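Local coordinates for putidaredoxin reductase (Pseudomonas putida, PDB 1Q1R), which probably passes electrons from NADH through its bound FAD to the iron-sulfur protein putidaredoxin, which serves the cytochrome P450cam monooxygenase, at residues A190-F196 and P359-Y365; G22-W28 and A313-K319; A123-N129 and Q223-T227. One frame throughout, in Å; residues are numbered along the deposited sequence.

Contact 1 (A190-F196 and P359-Y365)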
ATOM      1  N   ALA A 190     -14.017  -9.668  -7.274  1.00 39.67           N
ATOM      2  CA  ALA A 190     -15.042 -10.218  -8.147  1.00 40.00           C
ATOM      3  C   ALA A 190     -16.214  -9.251  -8.110  1.00 39.58           C
ATOM      4  O   ALA A 190     -16.399  -8.527  -7.132  1.00 39.22           O
ATOM      5  CB  ALA A 190     -15.473 -11.597  -7.653  1.00 40.52           C
ATOM      6  N   PRO A 191     -17.022  -9.225  -9.179  1.00 39.53           N
ATOM      7  CA  PRO A 191     -18.188  -8.344  -9.285  1.00 39.61           C
ATOM      8  C   PRO A 191     -19.057  -8.253  -8.031  1.00 39.54           C
ATOM      9  O   PRO A 191     -19.358  -7.157  -7.560  1.00 40.12           O
ATOM     10  CB  PRO A 191     -18.935  -8.917 -10.484  1.00 39.82           C
ATOM     11  CG  PRO A 191     -17.811  -9.358 -11.368  1.00 39.45           C
ATOM     12  CD  PRO A 191     -16.888 -10.056 -10.391  1.00 39.86           C
ATOM     13  N   PRO A 192     -19.470  -9.401  -7.468  1.00 39.54           N
ATOM     14  CA  PRO A 192     -20.307  -9.345  -6.265  1.00 38.93           C
ATOM     15  C   PRO A 192     -19.633  -8.649  -5.084  1.00 37.71           C
ATOM     16  O   PRO A 192     -20.305  -8.169  -4.173  1.00 37.83           O
ATOM     17  CB  PRO A 192     -20.620 -10.818  -5.993  1.00 39.70           C
ATOM     18  CG  PRO A 192     -19.427 -11.527  -6.557  1.00 40.19           C
ATOM     19  CD  PRO A 192     -19.191 -10.797  -7.851  1.00 40.03           C
ATOM     20  N   VAL A 193     -18.306  -8.599  -5.102  1.00 36.69           N
ATOM     21  CA  VAL A 193     -17.562  -7.939  -4.037  1.00 35.13           C
ATOM     22  C   VAL A 193     -17.588  -6.429  -4.298  1.00 34.53           C
ATOM     23  O   VAL A 193     -17.698  -5.634  -3.368  1.00 33.69           O
ATOM     24  CB  VAL A 193     -16.103  -8.446  -3.981  1.00 34.98           C
ATOM     25  CG1 VAL A 193     -15.296  -7.628  -2.988  1.00 34.19           C
ATOM     26  CG2 VAL A 193     -16.088  -9.915  -3.579  1.00 35.74           C
ATOM     27  N   SER A 194     -17.489  -6.046  -5.569  1.00 34.08           N
ATOM     28  CA  SER A 194     -17.538  -4.634  -5.945  1.00 34.36           C
ATOM     29  C   SER A 194     -18.932  -4.141  -5.591  1.00 33.70           C
ATOM     30  O   SER A 194     -19.110  -3.040  -5.073  1.00 33.96           O
ATOM     31  CB  SER A 194     -17.313  -4.464  -7.450  1.00 34.57           C
ATOM     32  OG  SER A 194     -15.996  -4.827  -7.820  1.00 36.44           O
ATOM     33  N   ALA A 195     -19.919  -4.982  -5.872  1.00 32.74           N
ATOM     34  CA  ALA A 195     -21.308  -4.661  -5.587  1.00 31.47           C
ATOM     35  C   ALA A 195     -21.476  -4.374  -4.103  1.00 30.44           C
ATOM     36  O   ALA A 195     -22.184  -3.444  -3.717  1.00 29.74           O
ATOM     37  CB  ALA A 195     -22.207  -5.821  -6.005  1.00 32.27           C
ATOM     38  N   PHE A 196     -20.830  -5.182  -3.266  1.00 29.47           N
ATOM     39  CA  PHE A 196     -20.915  -4.986  -1.823  1.00 27.67           C
ATOM     40  C   PHE A 196     -20.414  -3.585  -1.449  1.00 27.53           C
ATOM     41  O   PHE A 196     -21.105  -2.836  -0.755  1.00 26.40           O
ATOM     42  CB  PHE A 196     -20.084  -6.041  -1.093  1.00 27.59           C
ATOM     43  CG  PHE A 196     -19.805  -5.699   0.340  1.00 27.15           C
ATOM     44  CD1 PHE A 196     -20.813  -5.780   1.300  1.00 27.33           C
ATOM     45  CD2 PHE A 196     -18.544  -5.256   0.724  1.00 26.54           C
ATOM     46  CE1 PHE A 196     -20.564  -5.418   2.630  1.00 26.95           C
ATOM     47  CE2 PHE A 196     -18.284  -4.893   2.041  1.00 25.50           C
ATOM     48  CZ  PHE A 196     -19.295  -4.973   2.997  1.00 27.13           C
ATOM     49  N   PRO A 359     -22.215  -7.176   6.340  1.00 41.84           N
ATOM     50  CA  PRO A 359     -20.751  -7.104   6.419  1.00 40.23           C
ATOM     51  C   PRO A 359     -20.256  -8.204   7.348  1.00 38.13           C
ATOM     52  O   PRO A 359     -19.812  -7.940   8.465  1.00 36.72           O
ATOM     53  CB  PRO A 359     -20.494  -5.710   6.995  1.00 41.20           C
ATOM     54  CG  PRO A 359     -21.739  -4.942   6.647  1.00 42.79           C
ATOM     55  CD  PRO A 359     -22.821  -5.961   6.906  1.00 42.39           C
ATOM     56  N   ASP A 360     -20.355  -9.440   6.878  1.00 36.16           N
ATOM     57  CA  ASP A 360     -19.942 -10.598   7.653  1.00 34.95           C
ATOM     58  C   ASP A 360     -19.866 -11.804   6.732  1.00 33.16           C
ATOM     59  O   ASP A 360     -20.795 -12.608   6.660  1.00 33.46           O
ATOM     60  CB  ASP A 360     -20.949 -10.842   8.781  1.00 36.12           C
ATOM     61  CG  ASP A 360     -20.794 -12.202   9.416  1.00 37.38           C
ATOM     62  OD1 ASP A 360     -19.645 -12.631   9.648  1.00 37.07           O
ATOM     63  OD2 ASP A 360     -21.833 -12.840   9.693  1.00 40.15           O
ATOM     64  N   PHE A 361     -18.751 -11.925   6.025  1.00 30.49           N
ATOM     65  CA  PHE A 361     -18.573 -13.025   5.094  1.00 28.41           C
ATOM     66  C   PHE A 361     -17.131 -13.128   4.640  1.00 27.74           C
ATOM     67  O   PHE A 361     -16.305 -12.265   4.941  1.00 26.70           O
ATOM     68  CB  PHE A 361     -19.476 -12.818   3.873  1.00 28.21           C
ATOM     69  CG  PHE A 361     -19.215 -11.526   3.135  1.00 28.67           C
ATOM     70  CD1 PHE A 361     -18.124 -11.402   2.279  1.00 28.36           C
ATOM     71  CD2 PHE A 361     -20.054 -10.431   3.307  1.00 28.05           C
ATOM     72  CE1 PHE A 361     -17.874 -10.207   1.606  1.00 29.48           C
ATOM     73  CE2 PHE A 361     -19.814  -9.232   2.641  1.00 28.44           C
ATOM     74  CZ  PHE A 361     -18.722  -9.118   1.789  1.00 28.75           C
ATOM     75  N   SER A 362     -16.841 -14.202   3.917  1.00 26.70           N
ATOM     76  CA  SER A 362     -15.518 -14.439   3.367  1.00 26.58           C
ATOM     77  C   SER A 362     -15.724 -14.835   1.912  1.00 26.71           C
ATOM     78  O   SER A 362     -16.672 -15.553   1.587  1.00 26.84           O
ATOM     79  CB  SER A 362     -14.808 -15.563   4.118  1.00 25.85           C
ATOM     80  OG  SER A 362     -14.583 -15.203   5.469  1.00 27.66           O
ATOM     81  N   VAL A 363     -14.849 -14.358   1.038  1.00 25.36           N
ATOM     82  CA  VAL A 363     -14.952 -14.673  -0.376  1.00 26.08           C
ATOM     83  C   VAL A 363     -13.683 -15.390  -0.803  1.00 25.79           C
ATOM     84  O   VAL A 363     -12.575 -14.842  -0.701  1.00 24.72           O
ATOM     85  CB  VAL A 363     -15.133 -13.390  -1.230  1.00 26.22           C
ATOM     86  CG1 VAL A 363     -15.352 -13.757  -2.692  1.00 26.73           C
ATOM     87  CG2 VAL A 363     -16.318 -12.586  -0.712  1.00 26.54           C
ATOM     88  N   PHE A 364     -13.845 -16.625  -1.264  1.00 25.00           N
ATOM     89  CA  PHE A 364     -12.707 -17.423  -1.698  1.00 25.77           C
ATOM     90  C   PHE A 364     -12.517 -17.333  -3.205  1.00 26.34           C
ATOM     91  O   PHE A 364     -13.449 -17.563  -3.969  1.00 26.86           O
ATOM     92  CB  PHE A 364     -12.896 -18.892  -1.285  1.00 25.48           C
ATOM     93  CG  PHE A 364     -12.974 -19.101   0.204  1.00 25.43           C
ATOM     94  CD1 PHE A 364     -14.159 -18.864   0.895  1.00 25.22           C
ATOM     95  CD2 PHE A 364     -11.849 -19.504   0.921  1.00 25.20           C
ATOM     96  CE1 PHE A 364     -14.222 -19.019   2.278  1.00 25.07           C
ATOM     97  CE2 PHE A 364     -11.902 -19.662   2.304  1.00 24.67           C
ATOM     98  CZ  PHE A 364     -13.088 -19.417   2.984  1.00 24.89           C
ATOM     99  N   TYR A 365     -11.307 -16.987  -3.628  1.00 27.63           N
ATOM    100  CA  TYR A 365     -10.989 -16.886  -5.049  1.00 29.71           C
ATOM    101  C   TYR A 365     -10.241 -18.148  -5.456  1.00 30.68           C
ATOM    102  O   TYR A 365      -9.165 -18.435  -4.930  1.00 30.17           O
ATOM    103  CB  TYR A 365     -10.119 -15.656  -5.322  1.00 30.13           C
ATOM    104  CG  TYR A 365     -10.827 -14.346  -5.059  1.00 30.90           C
ATOM    105  CD1 TYR A 365     -11.107 -13.928  -3.758  1.00 31.35           C
ATOM    106  CD2 TYR A 365     -11.241 -13.537  -6.114  1.00 31.34           C
ATOM    107  CE1 TYR A 365     -11.787 -12.739  -3.513  1.00 31.92           C
ATOM    108  CE2 TYR A 365     -11.919 -12.343  -5.882  1.00 32.22           C
ATOM    109  CZ  TYR A 365     -12.190 -11.951  -4.583  1.00 32.56           C
ATOM    110  OH  TYR A 365     -12.868 -10.776  -4.357  1.00 33.97           O
TER

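Contact 2 (G22-W28 and A313-K319)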
ATOM      1  N   GLY A  22      15.629  -3.089  12.131  1.00 33.54           N
ATOM      2  CA  GLY A  22      15.712  -4.536  12.084  1.00 36.06           C
ATOM      3  C   GLY A  22      17.174  -4.935  12.089  1.00 37.69           C
ATOM      4  O   GLY A  22      17.585  -5.870  12.779  1.00 37.59           O
ATOM      5  N   LEU A  23      17.960  -4.201  11.312  1.00 38.80           N
ATOM      6  CA  LEU A  23      19.392  -4.425  11.196  1.00 40.44           C
ATOM      7  C   LEU A  23      20.051  -4.362  12.571  1.00 41.77           C
ATOM      8  O   LEU A  23      20.755  -5.285  12.977  1.00 42.20           O
ATOM      9  CB  LEU A  23      19.990  -3.356  10.282  1.00 40.15           C
ATOM     10  CG  LEU A  23      20.859  -3.767   9.095  1.00 40.56           C
ATOM     11  CD1 LEU A  23      20.351  -5.047   8.466  1.00 41.70           C
ATOM     12  CD2 LEU A  23      20.857  -2.631   8.083  1.00 40.48           C
ATOM     13  N   ARG A  24      19.806  -3.273  13.292  1.00 43.38           N
ATOM     14  CA  ARG A  24      20.386  -3.089  14.615  1.00 45.07           C
ATOM     15  C   ARG A  24      19.813  -4.068  15.636  1.00 46.00           C
ATOM     16  O   ARG A  24      20.381  -4.261  16.712  1.00 46.27           O
ATOM     17  CB  ARG A  24      20.155  -1.654  15.097  1.00 45.56           C
ATOM     18  CG  ARG A  24      21.006  -1.274  16.290  1.00 46.81           C
ATOM     19  CD  ARG A  24      22.477  -1.216  15.902  1.00 47.44           C
ATOM     20  NE  ARG A  24      22.813   0.024  15.209  1.00 48.47           N
ATOM     21  CZ  ARG A  24      23.944   0.223  14.539  1.00 48.80           C
ATOM     22  NH1 ARG A  24      24.851  -0.740  14.459  1.00 49.26           N
ATOM     23  NH2 ARG A  24      24.177   1.394  13.965  1.00 49.50           N
ATOM     24  N   ALA A  25      18.687  -4.686  15.298  1.00 46.55           N
ATOM     25  CA  ALA A  25      18.049  -5.641  16.195  1.00 46.90           C
ATOM     26  C   ALA A  25      18.605  -7.045  15.981  1.00 47.42           C
ATOM     27  O   ALA A  25      18.602  -7.869  16.897  1.00 47.34           O
ATOM     28  CB  ALA A  25      16.543  -5.637  15.973  1.00 47.33           C
ATOM     29  N   SER A  26      19.083  -7.309  14.769  1.00 47.76           N
ATOM     30  CA  SER A  26      19.636  -8.612  14.431  1.00 48.46           C
ATOM     31  C   SER A  26      21.136  -8.720  14.703  1.00 49.14           C
ATOM     32  O   SER A  26      21.775  -9.687  14.294  1.00 49.20           O
ATOM     33  CB  SER A  26      19.353  -8.936  12.964  1.00 48.44           C
ATOM     34  OG  SER A  26      17.962  -9.077  12.742  1.00 48.76           O
ATOM     35  N   GLY A  27      21.694  -7.719  15.380  1.00 49.50           N
ATOM     36  CA  GLY A  27      23.107  -7.759  15.713  1.00 49.92           C
ATOM     37  C   GLY A  27      24.074  -7.001  14.823  1.00 50.39           C
ATOM     38  O   GLY A  27      25.278  -7.254  14.868  1.00 50.96           O
ATOM     39  N   TRP A  28      23.569  -6.077  14.014  1.00 50.42           N
ATOM     40  CA  TRP A  28      24.437  -5.300  13.138  1.00 50.34           C
ATOM     41  C   TRP A  28      25.236  -4.308  13.985  1.00 50.64           C
ATOM     42  O   TRP A  28      24.669  -3.583  14.801  1.00 50.11           O
ATOM     43  CB  TRP A  28      23.595  -4.574  12.088  1.00 49.97           C
ATOM     44  CG  TRP A  28      24.386  -3.775  11.097  1.00 49.38           C
ATOM     45  CD1 TRP A  28      24.748  -2.466  11.203  1.00 49.42           C
ATOM     46  CD2 TRP A  28      24.901  -4.235   9.842  1.00 49.34           C
ATOM     47  NE1 TRP A  28      25.454  -2.077  10.091  1.00 49.46           N
ATOM     48  CE2 TRP A  28      25.562  -3.143   9.239  1.00 49.32           C
ATOM     49  CE3 TRP A  28      24.868  -5.463   9.168  1.00 49.33           C
ATOM     50  CZ2 TRP A  28      26.186  -3.240   7.990  1.00 49.42           C
ATOM     51  CZ3 TRP A  28      25.489  -5.561   7.926  1.00 49.55           C
ATOM     52  CH2 TRP A  28      26.140  -4.453   7.351  1.00 49.44           C
ATOM     53  N   ALA A 313      17.217  -7.527   6.752  1.00 35.82           N
ATOM     54  CA  ALA A 313      17.949  -7.432   8.006  1.00 36.79           C
ATOM     55  C   ALA A 313      18.580  -8.774   8.355  1.00 37.84           C
ATOM     56  O   ALA A 313      19.720  -8.838   8.821  1.00 37.33           O
ATOM     57  CB  ALA A 313      17.016  -6.990   9.123  1.00 36.75           C
ATOM     58  N   ALA A 314      17.826  -9.843   8.131  1.00 38.14           N
ATOM     59  CA  ALA A 314      18.301 -11.188   8.419  1.00 39.61           C
ATOM     60  C   ALA A 314      19.520 -11.529   7.566  1.00 40.21           C
ATOM     61  O   ALA A 314      20.571 -11.910   8.085  1.00 40.41           O
ATOM     62  CB  ALA A 314      17.184 -12.198   8.163  1.00 39.01           C
ATOM     63  N   ILE A 315      19.375 -11.381   6.255  1.00 40.87           N
ATOM     64  CA  ILE A 315      20.450 -11.683   5.318  1.00 42.26           C
ATOM     65  C   ILE A 315      21.736 -10.896   5.579  1.00 43.36           C
ATOM     66  O   ILE A 315      22.826 -11.470   5.604  1.00 43.90           O
ATOM     67  CB  ILE A 315      19.994 -11.434   3.868  1.00 41.59           C
ATOM     68  CG1 ILE A 315      18.828 -12.369   3.528  1.00 40.76           C
ATOM     69  CG2 ILE A 315      21.157 -11.648   2.908  1.00 42.51           C
ATOM     70  CD1 ILE A 315      18.194 -12.109   2.180  1.00 39.86           C
ATOM     71  N   LEU A 316      21.611  -9.587   5.775  1.00 43.77           N
ATOM     72  CA  LEU A 316      22.778  -8.748   6.024  1.00 44.59           C
ATOM     73  C   LEU A 316      23.441  -9.053   7.361  1.00 45.46           C
ATOM     74  O   LEU A 316      24.562  -8.615   7.620  1.00 45.82           O
ATOM     75  CB  LEU A 316      22.392  -7.268   5.984  1.00 44.33           C
ATOM     76  CG  LEU A 316      21.888  -6.698   4.658  1.00 44.41           C
ATOM     77  CD1 LEU A 316      21.600  -5.214   4.839  1.00 44.81           C
ATOM     78  CD2 LEU A 316      22.925  -6.911   3.565  1.00 44.39           C
ATOM     79  N   CYS A 317      22.746  -9.794   8.215  1.00 46.10           N
ATOM     80  CA  CYS A 317      23.292 -10.138   9.521  1.00 47.09           C
ATOM     81  C   CYS A 317      23.685 -11.608   9.606  1.00 47.79           C
ATOM     82  O   CYS A 317      23.905 -12.139  10.692  1.00 48.15           O
ATOM     83  CB  CYS A 317      22.283  -9.803  10.623  1.00 46.71           C
ATOM     84  SG  CYS A 317      22.076  -8.027  10.927  1.00 47.30           S
ATOM     85  N   GLY A 318      23.772 -12.259   8.451  1.00 48.77           N
ATOM     86  CA  GLY A 318      24.152 -13.658   8.420  1.00 49.50           C
ATOM     87  C   GLY A 318      23.153 -14.582   9.086  1.00 50.35           C
ATOM     88  O   GLY A 318      23.508 -15.677   9.520  1.00 50.67           O
ATOM     89  N   LYS A 319      21.900 -14.145   9.175  1.00 50.57           N
ATOM     90  CA  LYS A 319      20.852 -14.958   9.784  1.00 50.47           C
ATOM     91  C   LYS A 319      19.932 -15.542   8.717  1.00 50.37           C
ATOM     92  O   LYS A 319      19.979 -15.134   7.556  1.00 50.49           O
ATOM     93  CB  LYS A 319      20.047 -14.119  10.778  1.00 50.84           C
ATOM     94  CG  LYS A 319      20.827 -13.747  12.026  1.00 51.59           C
ATOM     95  CD  LYS A 319      19.990 -12.927  12.992  1.00 52.43           C
ATOM     96  CE  LYS A 319      20.632 -12.881  14.373  1.00 52.49           C
ATOM     97  NZ  LYS A 319      22.044 -12.418  14.317  1.00 53.55           N
TER

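Contact 3 (A123-N129 and Q223-T227)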
ATOM      1  N   ALA A 123      -2.343  24.871 -13.100  1.00 31.82           N
ATOM      2  CA  ALA A 123      -3.119  25.519 -12.048  1.00 31.42           C
ATOM      3  C   ALA A 123      -3.955  24.560 -11.212  1.00 31.54           C
ATOM      4  O   ALA A 123      -4.017  24.690  -9.990  1.00 31.33           O
ATOM      5  CB  ALA A 123      -4.021  26.587 -12.662  1.00 31.06           C
ATOM      6  N   VAL A 124      -4.602  23.600 -11.866  1.00 31.24           N
ATOM      7  CA  VAL A 124      -5.444  22.650 -11.153  1.00 31.88           C
ATOM      8  C   VAL A 124      -4.687  21.950 -10.027  1.00 31.99           C
ATOM      9  O   VAL A 124      -5.057  22.069  -8.861  1.00 32.15           O
ATOM     10  CB  VAL A 124      -6.030  21.591 -12.108  1.00 32.05           C
ATOM     11  CG1 VAL A 124      -6.914  20.627 -11.333  1.00 31.00           C
ATOM     12  CG2 VAL A 124      -6.837  22.277 -13.201  1.00 32.66           C
ATOM     13  N   GLY A 125      -3.625  21.231 -10.377  1.00 32.47           N
ATOM     14  CA  GLY A 125      -2.842  20.533  -9.371  1.00 32.70           C
ATOM     15  C   GLY A 125      -2.322  21.450  -8.273  1.00 33.04           C
ATOM     16  O   GLY A 125      -2.176  21.028  -7.123  1.00 32.80           O
ATOM     17  N   LYS A 126      -2.055  22.707  -8.625  1.00 32.54           N
ATOM     18  CA  LYS A 126      -1.543  23.695  -7.675  1.00 32.64           C
ATOM     19  C   LYS A 126      -2.577  24.140  -6.638  1.00 30.80           C
ATOM     20  O   LYS A 126      -2.217  24.501  -5.521  1.00 31.13           O
ATOM     21  CB  LYS A 126      -1.055  24.943  -8.414  1.00 35.23           C
ATOM     22  CG  LYS A 126      -0.204  24.688  -9.642  1.00 39.12           C
ATOM     23  CD  LYS A 126       1.157  24.117  -9.303  1.00 42.24           C
ATOM     24  CE  LYS A 126       1.992  23.958 -10.571  1.00 43.92           C
ATOM     25  NZ  LYS A 126       3.327  23.354 -10.296  1.00 47.07           N
ATOM     26  N   ALA A 127      -3.852  24.138  -7.016  1.00 29.05           N
ATOM     27  CA  ALA A 127      -4.922  24.563  -6.116  1.00 26.86           C
ATOM     28  C   ALA A 127      -4.792  23.908  -4.738  1.00 26.72           C
ATOM     29  O   ALA A 127      -4.496  22.717  -4.632  1.00 25.21           O
ATOM     30  CB  ALA A 127      -6.277  24.234  -6.727  1.00 25.90           C
ATOM     31  N   ASN A 128      -5.018  24.689  -3.684  1.00 26.54           N
ATOM     32  CA  ASN A 128      -4.902  24.162  -2.331  1.00 27.55           C
ATOM     33  C   ASN A 128      -6.055  23.218  -1.996  1.00 26.42           C
ATOM     34  O   ASN A 128      -6.018  22.516  -0.979  1.00 24.89           O
ATOM     35  CB  ASN A 128      -4.832  25.313  -1.319  1.00 32.07           C
ATOM     36  CG  ASN A 128      -6.153  26.015  -1.136  1.00 35.15           C
ATOM     37  OD1 ASN A 128      -6.936  26.147  -2.074  1.00 40.06           O
ATOM     38  ND2 ASN A 128      -6.406  26.488   0.082  1.00 40.71           N
ATOM     39  N   ASN A 129      -7.076  23.197  -2.853  1.00 23.72           N
ATOM     40  CA  ASN A 129      -8.206  22.312  -2.625  1.00 22.29           C
ATOM     41  C   ASN A 129      -8.246  21.132  -3.600  1.00 22.04           C
ATOM     42  O   ASN A 129      -9.292  20.531  -3.829  1.00 21.08           O
ATOM     43  CB  ASN A 129      -9.529  23.094  -2.632  1.00 21.44           C
ATOM     44  CG  ASN A 129      -9.913  23.601  -3.998  1.00 20.20           C
ATOM     45  OD1 ASN A 129      -9.064  23.855  -4.850  1.00 20.07           O
ATOM     46  ND2 ASN A 129     -11.208  23.786  -4.203  1.00 20.78           N
ATOM     47  N   GLN A 223      -8.908  33.126  -6.199  1.00 40.06           N
ATOM     48  CA  GLN A 223      -8.343  32.153  -5.273  1.00 39.78           C
ATOM     49  C   GLN A 223      -7.574  31.006  -5.920  1.00 37.97           C
ATOM     50  O   GLN A 223      -6.883  30.257  -5.232  1.00 37.33           O
ATOM     51  CB  GLN A 223      -9.460  31.589  -4.402  1.00 42.07           C
ATOM     52  CG  GLN A 223     -10.179  32.651  -3.594  1.00 45.83           C
ATOM     53  CD  GLN A 223     -11.629  32.302  -3.346  1.00 48.38           C
ATOM     54  OE1 GLN A 223     -11.944  31.222  -2.840  1.00 49.74           O
ATOM     55  NE2 GLN A 223     -12.528  33.217  -3.706  1.00 49.32           N
ATOM     56  N   GLN A 224      -7.684  30.871  -7.235  1.00 36.23           N
ATOM     57  CA  GLN A 224      -6.997  29.791  -7.936  1.00 35.08           C
ATOM     58  C   GLN A 224      -7.367  28.448  -7.301  1.00 32.52           C
ATOM     59  O   GLN A 224      -6.508  27.602  -7.069  1.00 32.36           O
ATOM     60  CB  GLN A 224      -5.479  29.987  -7.870  1.00 37.68           C
ATOM     61  CG  GLN A 224      -4.964  31.196  -8.637  1.00 41.14           C
ATOM     62  CD  GLN A 224      -5.181  31.065 -10.131  1.00 42.74           C
ATOM     63  OE1 GLN A 224      -4.586  30.206 -10.787  1.00 44.99           O
ATOM     64  NE2 GLN A 224      -6.042  31.915 -10.677  1.00 43.62           N
ATOM     65  N   LYS A 225      -8.649  28.270  -7.009  1.00 29.58           N
ATOM     66  CA  LYS A 225      -9.135  27.031  -6.419  1.00 27.70           C
ATOM     67  C   LYS A 225     -10.108  26.347  -7.372  1.00 26.10           C
ATOM     68  O   LYS A 225     -10.734  27.003  -8.204  1.00 24.05           O
ATOM     69  CB  LYS A 225      -9.834  27.318  -5.087  1.00 28.98           C
ATOM     70  CG  LYS A 225      -8.878  27.787  -3.994  1.00 30.47           C
ATOM     71  CD  LYS A 225      -9.596  28.234  -2.720  1.00 33.61           C
ATOM     72  CE  LYS A 225     -10.426  27.125  -2.093  1.00 35.06           C
ATOM     73  NZ  LYS A 225     -10.951  27.526  -0.745  1.00 36.77           N
ATOM     74  N   VAL A 226     -10.221  25.028  -7.256  1.00 24.00           N
ATOM     75  CA  VAL A 226     -11.143  24.276  -8.097  1.00 22.04           C
ATOM     76  C   VAL A 226     -12.553  24.557  -7.593  1.00 22.68           C
ATOM     77  O   VAL A 226     -12.785  24.608  -6.384  1.00 22.22           O
ATOM     78  CB  VAL A 226     -10.876  22.753  -8.005  1.00 22.33           C
ATOM     79  CG1 VAL A 226     -11.988  21.978  -8.728  1.00 21.44           C
ATOM     80  CG2 VAL A 226      -9.514  22.426  -8.611  1.00 19.77           C
ATOM     81  N   THR A 227     -13.486  24.765  -8.517  1.00 20.96           N
ATOM     82  CA  THR A 227     -14.870  25.013  -8.146  1.00 21.94           C
ATOM     83  C   THR A 227     -15.768  23.923  -8.708  1.00 22.08           C
ATOM     84  O   THR A 227     -16.916  23.784  -8.290  1.00 21.80           O
ATOM     85  CB  THR A 227     -15.372  26.382  -8.665  1.00 23.12           C
ATOM     86  OG1 THR A 227     -15.162  26.463 -10.078  1.00 23.38           O
ATOM     87  CG2 THR A 227     -14.629  27.519  -7.974  1.00 21.96           C
TER
HETATM   88  O   HOH W   1      -4.038  27.065  -8.340  1.00 30.67           O
HETATM   89  O   HOH W   2      -5.305  27.394  -4.150  1.00 25.10           O

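Contact 1 (A190-F196 and P359-Y365)
Val-193 and Phe-196 on one face of the helix that begins at Pro-191 press against Phe-361, Val-363 and Tyr-365 of a strand in the antiparallel sheet of the C-terminal domain, a helix-on-sheet joint within the glutathione reductase fold. The two run roughly antiparallel, their N-to-C directions 150° apart and the short axes 10.7 Å apart at closest approach, a separation bridged by side chains. Where Phe-196 faces the start of the 359-365 segment the fit is aromatic. Phe-361 holds its ring between its own backbone N and carbonyl carbon, and its CE2/CZ edge is the bump set on the face of Phe-196, the planes at 89°; CZ of Phe-361 stands 3.8 Å above the plane of the Phe-196 ring, over its centre. Pro-359 fills in beside this T-shaped pair, its CG 4.2 Å from Phe-196 CE1. In the middle the bumps are smaller: Val-193 CG2 lodges between the methyls of Val-363, 3.9 Å from its CG2, and the hydroxyl of Tyr-365. Ile-350 of the neighbouring strand 349-353 touches both Ala-190 and Val-363, and Tyr-347 meets the Tyr-365 ring edge to face. Tyr-365 reaches along to the helix start, where its CE2 touches Ala-190 CB at 4.0 Å and Ala-190 N lies at the ring edge, in its plane. The hydroxyl, which has a weak hydrogen bond with Asp-375 OD1, completes the joint at the helix N-cap residue with another weak one, Ala-190 N to Tyr-365 OH, 3.3 Å long and bent to 154°.

Contact 2 (G22-W28 and A313-K319)
The helix that follows the first strand of the FAD-binding Rossmann-type fold, 14-25, ends here beside the end of helix 302-316, and Leu-23, Ser-26 and Trp-28 meet Ala-313, Leu-316 and Cys-317. The approach is close because small residues face each other: Ala-313 CB lies 3.6 Å from the carbonyl carbon of Gly-22, where even a methyl on the glycine would probably be crowded. Leu-23 CD1 packs tightly on the opposing backbone, 3.4 Å from Ala-313 CA, and the same methyl touches Leu-316 CD1. Cys-317 puts its sulfur in the hollow formed by the turn after the first helix, 3.5 Å from Ser-26 CB and within touch of Trp-28 CB. The indole of Trp-28, with CG anti to the backbone N (chi1 -178°), is turned so that Leu-23 CG lies over one face near the rim, while the Leu-316 carbonyl meets its edge in the ring plane, O to CZ3 3.2 Å. Val-7 of strand 6-10 touches both Leu-23 and Trp-28, joining the pair to the parallel sheet. Gly-318, at positive phi, is the C-prime residue of a Schellman motif that ends the second helix. Just beyond it, Lys-319 bends its chain at the last torsion (chi4 53°), and its NZ donates to Ser-26 O at 2.7 Å, arriving tilted 28° from the carbonyl plane.

Contact 3 (A123-N129 and Q223-T227)
Asn-129 meets the backbone of Val-226 with both ends of its carboxamide, a two-bond grip in which the amide pairs with the N-H and C=O of one residue, as a neighbouring strand might. Its CG sits between its own backbone N and carbonyl carbon (chi1 70°), which turns the amide toward the other segment. OD1 accepts from Val-226 N at 2.9 Å, and ND2 donates to Val-226 O at 2.8 Å; each donor lies on a lone pair in the acceptor's carbonyl plane, and Val-226 O is only 2° out of the amide plane of Asn-129, so the two bonds fix the rotation of the amide about CB–CG. An alanine here would lose both bonds and is likely to leave the amide and carbonyl of Val-226 without these mates. Asn-128 takes the same first torsion (chi1 73°), bringing OD1 across the Lys-225 chain, 3.2 Å from its CG. Lys-225, bent at its third torsion, curls its CE past the Asn-129 amide. Ala-127 CB rests 3.4 Å from Gln-224 O, a carbonyl that accepts from a water which donates to Ala-123 O as well. Val-226 CG2 meets Ala-127 CB and Val-124 CG1, both at 4.2 Å. Phe-217 and Met-219 of strand 214-219 also touch Val-124, so that short helix 123-126 lies against the antiparallel sheet, while Asn-129, whose ND2 also bonds Asp-240 O, pairs through its backbone with Val-242 of strand 241-244, just ahead of strand 130-132, the outermost of the parallel sheet.

Followed from the N terminus, the chain first passes 22-28, then 123-129 and 190-196, before the partners come back. Contact 3 closes first, when 223-227 returns to 123-129, joining a short helix to the three-stranded antiparallel sheet. Contact 2 closes next, at 313-319, bringing two helix ends together beside the FAD-binding sheet; its loop contains the whole of contact 3. Contact 1 closes last, at 359-365, tying helix 191-204 to the sheet of the C-terminal domain, and its segments alternate with those of both others. The three are separate: contacts 2 and 3 lie on opposite sides of the chain's centre, their nearest atoms about 36 Å apart.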